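PDB 4B2N: 70 kDa protein from Xanthomonas sp., which oxidatively cleaves rubber (poly-cis-1,4-isoprene) as a dihaem c-type cytochrome dioxygenase, working processively along the polymer. Local coordinates for residues 16-21 / 359-364; 59-64 / 406-411. All blocks are in the same frame, centred on the assembly; numbering follows the deposited sequence.

Both contacts pin early loops of the chain onto segments that lie some 340 residues further on, and they are interleaved: the order is 16-21, 59-64, 359-364, 406-411. Their centres are 18 Å apart, their nearest atoms about 8 Å. Contact 1 sets the loop before helix 27-32 on helix 357-369; contact 2 joins two loops, one before helix 88-104 and one after helix 399-402. That last short helix links them, its R400 and H401 packing on L18 and H401 meeting Y407. In sequence the later segments bracket C390 and C393, which attach heme c #2, and its axial ligand H394. Both contacts thus bring N-terminal loops near this heme site, A364 about 10 Å from C390 and L61 about 6 Å from C393, between side chains.

Contact 1: 16-21 / 359-364; sequences LPLLDQ and LAEQGA
L18 makes contact at both ends of its side chain, CB lying 4.0 Å from CB of A364 and CD1 coming to 3.8 Å from the backbone O of E361. The side chain crosses that of E361 at about a right angle, and a chi2 of 167°, which sets CD1 anti to CA, carries this methyl out to within 4.0 Å of E361 CB. L19, the next residue, points toward the same side of the helix, nearer A360: its CG rests 3.9 Å from CG of E361, while CD2 approaches the helix backbone at A360 and touches A360 CB at 4.1 Å. L18 CD1 thus meets E361 near CB and L19 meets it at CG, on the side of helix 357-369 marked by A360 and A364, one turn apart. Around them, Y658 of helix 649-660 packs on L19 and A364, and R400 and H401 pack on L18. A single water joins the polar parts, accepting from L19 N at 2.9 Å and donating to E361 OE2 at 3.0 Å. The contact is therefore chiefly apolar: small alanines let the leucines approach the helix backbone, while E361 lends its methylenes to the packing and its carboxylate, through water, to the loop backbone.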
ATOM      1  N   LEU A  16     -10.298 -17.571  29.745  1.00 45.57           N
ATOM      2  CA  LEU A  16      -9.436 -17.273  28.545  1.00 37.57           C
ATOM      3  C   LEU A  16      -8.330 -16.221  28.700  1.00 32.09           C
ATOM      4  O   LEU A  16      -8.485 -15.270  29.480  1.00 32.38           O
ATOM      5  CB  LEU A  16     -10.342 -16.823  27.407  1.00 37.42           C
ATOM      6  CG  LEU A  16     -11.016 -17.817  26.463  1.00 41.05           C
ATOM      7  CD1 LEU A  16     -10.129 -18.992  26.042  1.00 37.81           C
ATOM      8  CD2 LEU A  16     -12.299 -18.283  27.112  1.00 46.04           C
ATOM      9  N   PRO A  17      -7.213 -16.348  27.928  1.00 31.33           N
ATOM     10  CA  PRO A  17      -6.166 -15.342  28.067  1.00 27.72           C
ATOM     11  C   PRO A  17      -6.506 -13.946  27.515  1.00 25.99           C
ATOM     12  O   PRO A  17      -7.401 -13.789  26.667  1.00 25.00           O
ATOM     13  CB  PRO A  17      -4.994 -15.942  27.264  1.00 29.00           C
ATOM     14  CG  PRO A  17      -5.669 -16.772  26.222  1.00 31.05           C
ATOM     15  CD  PRO A  17      -6.860 -17.375  26.929  1.00 29.82           C
ATOM     16  N   LEU A  18      -5.789 -12.946  28.011  1.00 25.31           N
ATOM     17  CA  LEU A  18      -5.854 -11.588  27.467  1.00 26.02           C
ATOM     18  C   LEU A  18      -4.854 -11.499  26.289  1.00 26.58           C
ATOM     19  O   LEU A  18      -5.155 -10.917  25.249  1.00 27.72           O
ATOM     20  CB  LEU A  18      -5.508 -10.540  28.556  1.00 26.01           C
ATOM     21  CG  LEU A  18      -6.535 -10.228  29.647  1.00 27.31           C
ATOM     22  CD1 LEU A  18      -5.942  -9.432  30.786  1.00 28.79           C
ATOM     23  CD2 LEU A  18      -7.787  -9.542  29.118  1.00 26.84           C
ATOM     24  N   LEU A  19      -3.674 -12.079  26.453  1.00 24.48           N
ATOM     25  CA  LEU A  19      -2.621 -11.953  25.437  1.00 23.96           C
ATOM     26  C   LEU A  19      -2.835 -13.056  24.413  1.00 23.06           C
ATOM     27  O   LEU A  19      -3.473 -14.081  24.694  1.00 23.56           O
ATOM     28  CB  LEU A  19      -1.249 -12.090  26.087  1.00 24.50           C
ATOM     29  CG  LEU A  19      -0.940 -10.995  27.101  1.00 24.24           C
ATOM     30  CD1 LEU A  19       0.514 -11.102  27.556  1.00 22.72           C
ATOM     31  CD2 LEU A  19      -1.252  -9.591  26.583  1.00 20.98           C
ATOM     32  N   ASP A  20      -2.341 -12.845  23.207  1.00 23.83           N
ATOM     33  CA  ASP A  20      -2.431 -13.833  22.198  1.00 24.21           C
ATOM     34  C   ASP A  20      -1.253 -13.643  21.230  1.00 27.08           C
ATOM     35  O   ASP A  20      -1.458 -13.231  20.085  1.00 32.58           O
ATOM     36  CB  ASP A  20      -3.713 -13.578  21.428  1.00 23.64           C
ATOM     37  CG  ASP A  20      -3.949 -14.601  20.310  1.00 24.91           C
ATOM     38  OD1 ASP A  20      -3.356 -15.659  20.302  1.00 27.45           O
ATOM     39  OD2 ASP A  20      -4.786 -14.402  19.459  1.00 22.43           O
ATOM     40  N   GLN A  21      -0.048 -13.960  21.657  1.00 29.85           N
ATOM     41  CA  GLN A  21       1.166 -13.807  20.823  1.00 30.07           C
ATOM     42  C   GLN A  21       1.217 -14.977  19.814  1.00 30.39           C
ATOM     43  O   GLN A  21       0.922 -16.050  20.157  1.00 28.63           O
ATOM     44  CB  GLN A  21       2.376 -13.760  21.765  1.00 32.29           C
ATOM     45  CG  GLN A  21       2.181 -12.658  22.829  1.00 34.93           C
ATOM     46  CD  GLN A  21       3.005 -12.838  24.125  1.00 41.55           C
ATOM     47  OE1 GLN A  21       2.562 -13.453  25.120  1.00 43.48           O
ATOM     48  NE2 GLN A  21       4.198 -12.257  24.129  1.00 43.97           N
ATOM     49  N   LEU A 359       2.501  -5.813  32.313  1.00 24.69           N
ATOM     50  CA  LEU A 359       2.215  -4.488  31.794  1.00 23.67           C
ATOM     51  C   LEU A 359       1.331  -4.649  30.510  1.00 24.35           C
ATOM     52  O   LEU A 359       0.330  -3.924  30.307  1.00 23.55           O
ATOM     53  CB  LEU A 359       3.558  -3.752  31.535  1.00 24.07           C
ATOM     54  CG  LEU A 359       3.515  -2.333  31.006  1.00 24.71           C
ATOM     55  CD1 LEU A 359       2.609  -1.492  31.901  1.00 26.64           C
ATOM     56  CD2 LEU A 359       4.909  -1.723  30.725  1.00 25.27           C
ATOM     57  N   ALA A 360       1.688  -5.632  29.683  1.00 22.60           N
ATOM     58  CA  ALA A 360       0.947  -5.950  28.459  1.00 23.69           C
ATOM     59  C   ALA A 360      -0.515  -6.350  28.743  1.00 25.22           C
ATOM     60  O   ALA A 360      -1.459  -6.016  27.977  1.00 22.66           O
ATOM     61  CB  ALA A 360       1.695  -7.030  27.682  1.00 22.76           C
ATOM     62  N   GLU A 361      -0.724  -6.990  29.897  1.00 26.66           N
ATOM     63  CA  GLU A 361      -2.080  -7.378  30.273  1.00 25.66           C
ATOM     64  C   GLU A 361      -2.877  -6.161  30.749  1.00 27.38           C
ATOM     65  O   GLU A 361      -4.067  -6.086  30.523  1.00 28.24           O
ATOM     66  CB  GLU A 361      -2.079  -8.511  31.311  1.00 28.53           C
ATOM     67  CG  GLU A 361      -1.544  -9.824  30.729  1.00 32.41           C
ATOM     68  CD  GLU A 361      -1.830 -11.035  31.600  1.00 39.10           C
ATOM     69  OE1 GLU A 361      -2.579 -10.900  32.600  1.00 41.82           O
ATOM     70  OE2 GLU A 361      -1.312 -12.126  31.285  1.00 40.97           O
ATOM     71  N   GLN A 362      -2.248  -5.227  31.450  1.00 27.24           N
ATOM     72  CA  GLN A 362      -2.936  -3.969  31.755  1.00 27.88           C
ATOM     73  C   GLN A 362      -3.297  -3.246  30.442  1.00 27.43           C
ATOM     74  O   GLN A 362      -4.407  -2.739  30.274  1.00 25.66           O
ATOM     75  CB  GLN A 362      -2.065  -3.092  32.650  1.00 31.02           C
ATOM     76  CG  GLN A 362      -1.928  -3.717  34.041  1.00 33.46           C
ATOM     77  CD  GLN A 362      -1.126  -2.895  35.020  1.00 39.56           C
ATOM     78  OE1 GLN A 362      -1.308  -3.036  36.242  1.00 47.67           O
ATOM     79  NE2 GLN A 362      -0.234  -2.054  34.524  1.00 39.93           N
ATOM     80  N   GLY A 363      -2.342  -3.229  29.506  1.00 24.29           N
ATOM     81  CA  GLY A 363      -2.604  -2.676  28.180  1.00 27.12           C
ATOM     82  C   GLY A 363      -3.736  -3.401  27.443  1.00 24.06           C
ATOM     83  O   GLY A 363      -4.503  -2.779  26.741  1.00 24.42           O
ATOM     84  N   ALA A 364      -3.824  -4.708  27.604  1.00 23.69           N
ATOM     85  CA  ALA A 364      -4.832  -5.472  26.932  1.00 22.85           C
ATOM     86  C   ALA A 364      -6.169  -5.022  27.398  1.00 24.93           C
ATOM     87  O   ALA A 364      -7.098  -4.878  26.620  1.00 23.68           O
ATOM     88  CB  ALA A 364      -4.647  -6.935  27.182  1.00 21.31           C
TER
HETATM   89  O   HOH W   1      -2.884 -13.331  28.969  1.00 25.83           O

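Contact 2: 59-64 / 406-411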
ATOM      1  N   ALA A  59     -22.782  -4.000  21.521  1.00 27.04           N
ATOM      2  CA  ALA A  59     -21.405  -4.472  21.652  1.00 25.97           C
ATOM      3  C   ALA A  59     -20.375  -3.305  21.505  1.00 25.06           C
ATOM      4  O   ALA A  59     -20.648  -2.282  20.871  1.00 24.80           O
ATOM      5  CB  ALA A  59     -21.105  -5.587  20.638  1.00 24.70           C
ATOM      6  N   ALA A  60     -19.193  -3.501  22.088  1.00 25.24           N
ATOM      7  CA  ALA A  60     -18.067  -2.551  22.018  1.00 24.04           C
ATOM      8  C   ALA A  60     -17.638  -2.267  20.586  1.00 23.12           C
ATOM      9  O   ALA A  60     -17.213  -1.160  20.256  1.00 20.28           O
ATOM     10  CB  ALA A  60     -16.869  -3.093  22.784  1.00 23.79           C
ATOM     11  N   LEU A  61     -17.740  -3.277  19.738  1.00 22.40           N
ATOM     12  CA  LEU A  61     -17.311  -3.094  18.337  1.00 21.45           C
ATOM     13  C   LEU A  61     -18.447  -3.311  17.339  1.00 21.93           C
ATOM     14  O   LEU A  61     -19.036  -4.395  17.274  1.00 23.75           O
ATOM     15  CB  LEU A  61     -16.157  -4.052  18.046  1.00 20.49           C
ATOM     16  CG  LEU A  61     -15.701  -4.197  16.575  1.00 19.97           C
ATOM     17  CD1 LEU A  61     -15.202  -2.856  15.990  1.00 22.37           C
ATOM     18  CD2 LEU A  61     -14.610  -5.226  16.462  1.00 19.08           C
ATOM     19  N   GLN A  62     -18.747  -2.295  16.547  1.00 22.43           N
ATOM     20  CA  GLN A  62     -19.764  -2.415  15.477  1.00 22.06           C
ATOM     21  C   GLN A  62     -19.048  -2.302  14.130  1.00 19.89           C
ATOM     22  O   GLN A  62     -18.609  -1.214  13.785  1.00 19.15           O
ATOM     23  CB  GLN A  62     -20.776  -1.294  15.594  1.00 23.54           C
ATOM     24  CG  GLN A  62     -21.415  -1.319  16.975  1.00 25.46           C
ATOM     25  CD  GLN A  62     -22.284  -2.562  17.127  1.00 26.39           C
ATOM     26  OE1 GLN A  62     -23.059  -2.863  16.252  1.00 27.03           O
ATOM     27  NE2 GLN A  62     -22.152  -3.278  18.234  1.00 25.73           N
ATOM     28  N   PHE A  63     -18.964  -3.394  13.379  1.00 18.68           N
ATOM     29  CA  PHE A  63     -18.316  -3.336  12.053  1.00 19.72           C
ATOM     30  C   PHE A  63     -19.105  -2.490  11.083  1.00 19.71           C
ATOM     31  O   PHE A  63     -20.330  -2.490  11.088  1.00 21.48           O
ATOM     32  CB  PHE A  63     -18.143  -4.735  11.438  1.00 18.50           C
ATOM     33  CG  PHE A  63     -17.331  -5.677  12.280  1.00 19.89           C
ATOM     34  CD1 PHE A  63     -15.944  -5.453  12.487  1.00 17.96           C
ATOM     35  CD2 PHE A  63     -17.949  -6.807  12.911  1.00 21.01           C
ATOM     36  CE1 PHE A  63     -15.177  -6.353  13.256  1.00 19.03           C
ATOM     37  CE2 PHE A  63     -17.190  -7.676  13.725  1.00 19.74           C
ATOM     38  CZ  PHE A  63     -15.789  -7.464  13.883  1.00 20.53           C
ATOM     39  N   ASN A  64     -18.428  -1.855  10.150  1.00 19.20           N
ATOM     40  CA  ASN A  64     -19.175  -1.114   9.138  1.00 20.46           C
ATOM     41  C   ASN A  64     -18.625  -1.258   7.761  1.00 20.18           C
ATOM     42  O   ASN A  64     -19.206  -0.706   6.825  1.00 19.19           O
ATOM     43  CB  ASN A  64     -19.359   0.352   9.526  1.00 20.14           C
ATOM     44  CG  ASN A  64     -18.065   1.126   9.459  1.00 20.59           C
ATOM     45  OD1 ASN A  64     -17.100   0.683   8.882  1.00 16.90           O
ATOM     46  ND2 ASN A  64     -18.051   2.296  10.064  1.00 19.33           N
ATOM     47  N   ASN A 406     -20.525  -9.021  24.571  1.00 26.23           N
ATOM     48  CA  ASN A 406     -20.458  -7.583  24.832  1.00 29.26           C
ATOM     49  C   ASN A 406     -19.350  -6.925  23.962  1.00 29.77           C
ATOM     50  O   ASN A 406     -19.365  -5.695  23.733  1.00 31.17           O
ATOM     51  CB  ASN A 406     -20.204  -7.286  26.319  1.00 28.56           C
ATOM     52  CG  ASN A 406     -21.307  -7.831  27.211  1.00 32.50           C
ATOM     53  OD1 ASN A 406     -22.491  -7.733  26.874  1.00 33.26           O
ATOM     54  ND2 ASN A 406     -20.917  -8.453  28.311  1.00 30.96           N
ATOM     55  N   TYR A 407     -18.408  -7.737  23.475  1.00 27.09           N
ATOM     56  CA  TYR A 407     -17.266  -7.209  22.687  1.00 26.07           C
ATOM     57  C   TYR A 407     -17.351  -7.586  21.214  1.00 27.01           C
ATOM     58  O   TYR A 407     -17.093  -6.749  20.358  1.00 26.97           O
ATOM     59  CB  TYR A 407     -15.899  -7.629  23.302  1.00 24.82           C
ATOM     60  CG  TYR A 407     -15.763  -6.914  24.605  1.00 24.66           C
ATOM     61  CD1 TYR A 407     -15.240  -5.636  24.657  1.00 24.09           C
ATOM     62  CD2 TYR A 407     -16.266  -7.474  25.769  1.00 25.19           C
ATOM     63  CE1 TYR A 407     -15.184  -4.937  25.875  1.00 25.67           C
ATOM     64  CE2 TYR A 407     -16.239  -6.775  26.976  1.00 25.65           C
ATOM     65  CZ  TYR A 407     -15.699  -5.502  27.012  1.00 25.30           C
ATOM     66  OH  TYR A 407     -15.628  -4.760  28.190  1.00 25.69           O
ATOM     67  N   LEU A 408     -17.722  -8.830  20.923  1.00 25.58           N
ATOM     68  CA  LEU A 408     -17.557  -9.389  19.554  1.00 24.75           C
ATOM     69  C   LEU A 408     -18.621 -10.431  19.421  1.00 24.95           C
ATOM     70  O   LEU A 408     -18.754 -11.225  20.340  1.00 30.46           O
ATOM     71  CB  LEU A 408     -16.236 -10.156  19.426  1.00 23.21           C
ATOM     72  CG  LEU A 408     -15.180  -9.919  18.342  1.00 22.57           C
ATOM     73  CD1 LEU A 408     -14.423 -11.198  18.016  1.00 21.10           C
ATOM     74  CD2 LEU A 408     -15.520  -9.028  17.135  1.00 21.26           C
ATOM     75  N   PRO A 409     -19.334 -10.498  18.261  1.00 26.52           N
ATOM     76  CA  PRO A 409     -20.492 -11.378  18.117  1.00 24.29           C
ATOM     77  C   PRO A 409     -20.046 -12.761  17.703  1.00 27.52           C
ATOM     78  O   PRO A 409     -20.840 -13.647  17.701  1.00 27.18           O
ATOM     79  CB  PRO A 409     -21.288 -10.727  16.983  1.00 24.57           C
ATOM     80  CG  PRO A 409     -20.214 -10.124  16.097  1.00 23.73           C
ATOM     81  CD  PRO A 409     -19.126  -9.657  17.047  1.00 22.95           C
ATOM     82  N   ASP A 410     -18.771 -12.963  17.346  1.00 24.97           N
ATOM     83  CA  ASP A 410     -18.357 -14.294  16.899  1.00 25.11           C
ATOM     84  C   ASP A 410     -16.862 -14.407  17.136  1.00 23.41           C
ATOM     85  O   ASP A 410     -16.119 -13.544  16.656  1.00 24.41           O
ATOM     86  CB  ASP A 410     -18.728 -14.401  15.422  1.00 25.24           C
ATOM     87  CG  ASP A 410     -18.360 -15.741  14.804  1.00 28.15           C
ATOM     88  OD1 ASP A 410     -17.474 -16.489  15.272  1.00 27.24           O
ATOM     89  OD2 ASP A 410     -18.929 -16.035  13.754  1.00 29.18           O
ATOM     90  N   PRO A 411     -16.399 -15.437  17.889  1.00 23.70           N
ATOM     91  CA  PRO A 411     -14.975 -15.538  18.282  1.00 23.60           C
ATOM     92  C   PRO A 411     -14.077 -15.664  17.058  1.00 21.14           C
ATOM     93  O   PRO A 411     -12.933 -15.281  17.138  1.00 20.25           O
ATOM     94  CB  PRO A 411     -14.913 -16.814  19.168  1.00 24.42           C
ATOM     95  CG  PRO A 411     -16.336 -17.127  19.463  1.00 23.47           C
ATOM     96  CD  PRO A 411     -17.199 -16.590  18.382  1.00 24.77           C
TER
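L61 holds CG anti to its backbone N (chi1 170°), and F63 has CG beside its backbone N, anti to the carbonyl carbon (chi1 -59°); both side chains meet L408 across the contact. The shared point is CD2 of L408, which lies 3.6 Å from F63 CZ and 4.0 Å from L61 CD2. L61 and L408 run side by side and point the same way, whereas L61 CG also sits over one face of the F63 ring, offset toward the rim. CE2 of that ring has a looser neighbour in P409 CD, 4.3 Å away. At the other end the two backbones come close: A60 N donates to N406 O at 2.7 Å, with an N-H...O angle of 161° and the donor tilted from the carbonyl plane. The same oxygen receives a CA-H...O contact from A59 CA at 3.2 Å. Beside this bond A60 CB packs on Y407 CD1 at 3.6 Å, and the tyrosine ring meets H401 edge to face. Q62 NE2 bonds back to A59 O within the segment, and also to N56 O. The result is loop-on-loop packing with L61 about 6 Å from C393, side chain to side chain, so that the L61-F63-L408 cluster lies beside the C-X-X-C-H heme-binding motif of a c-type cytochrome (C390, C393, H394), which bears heme c #2.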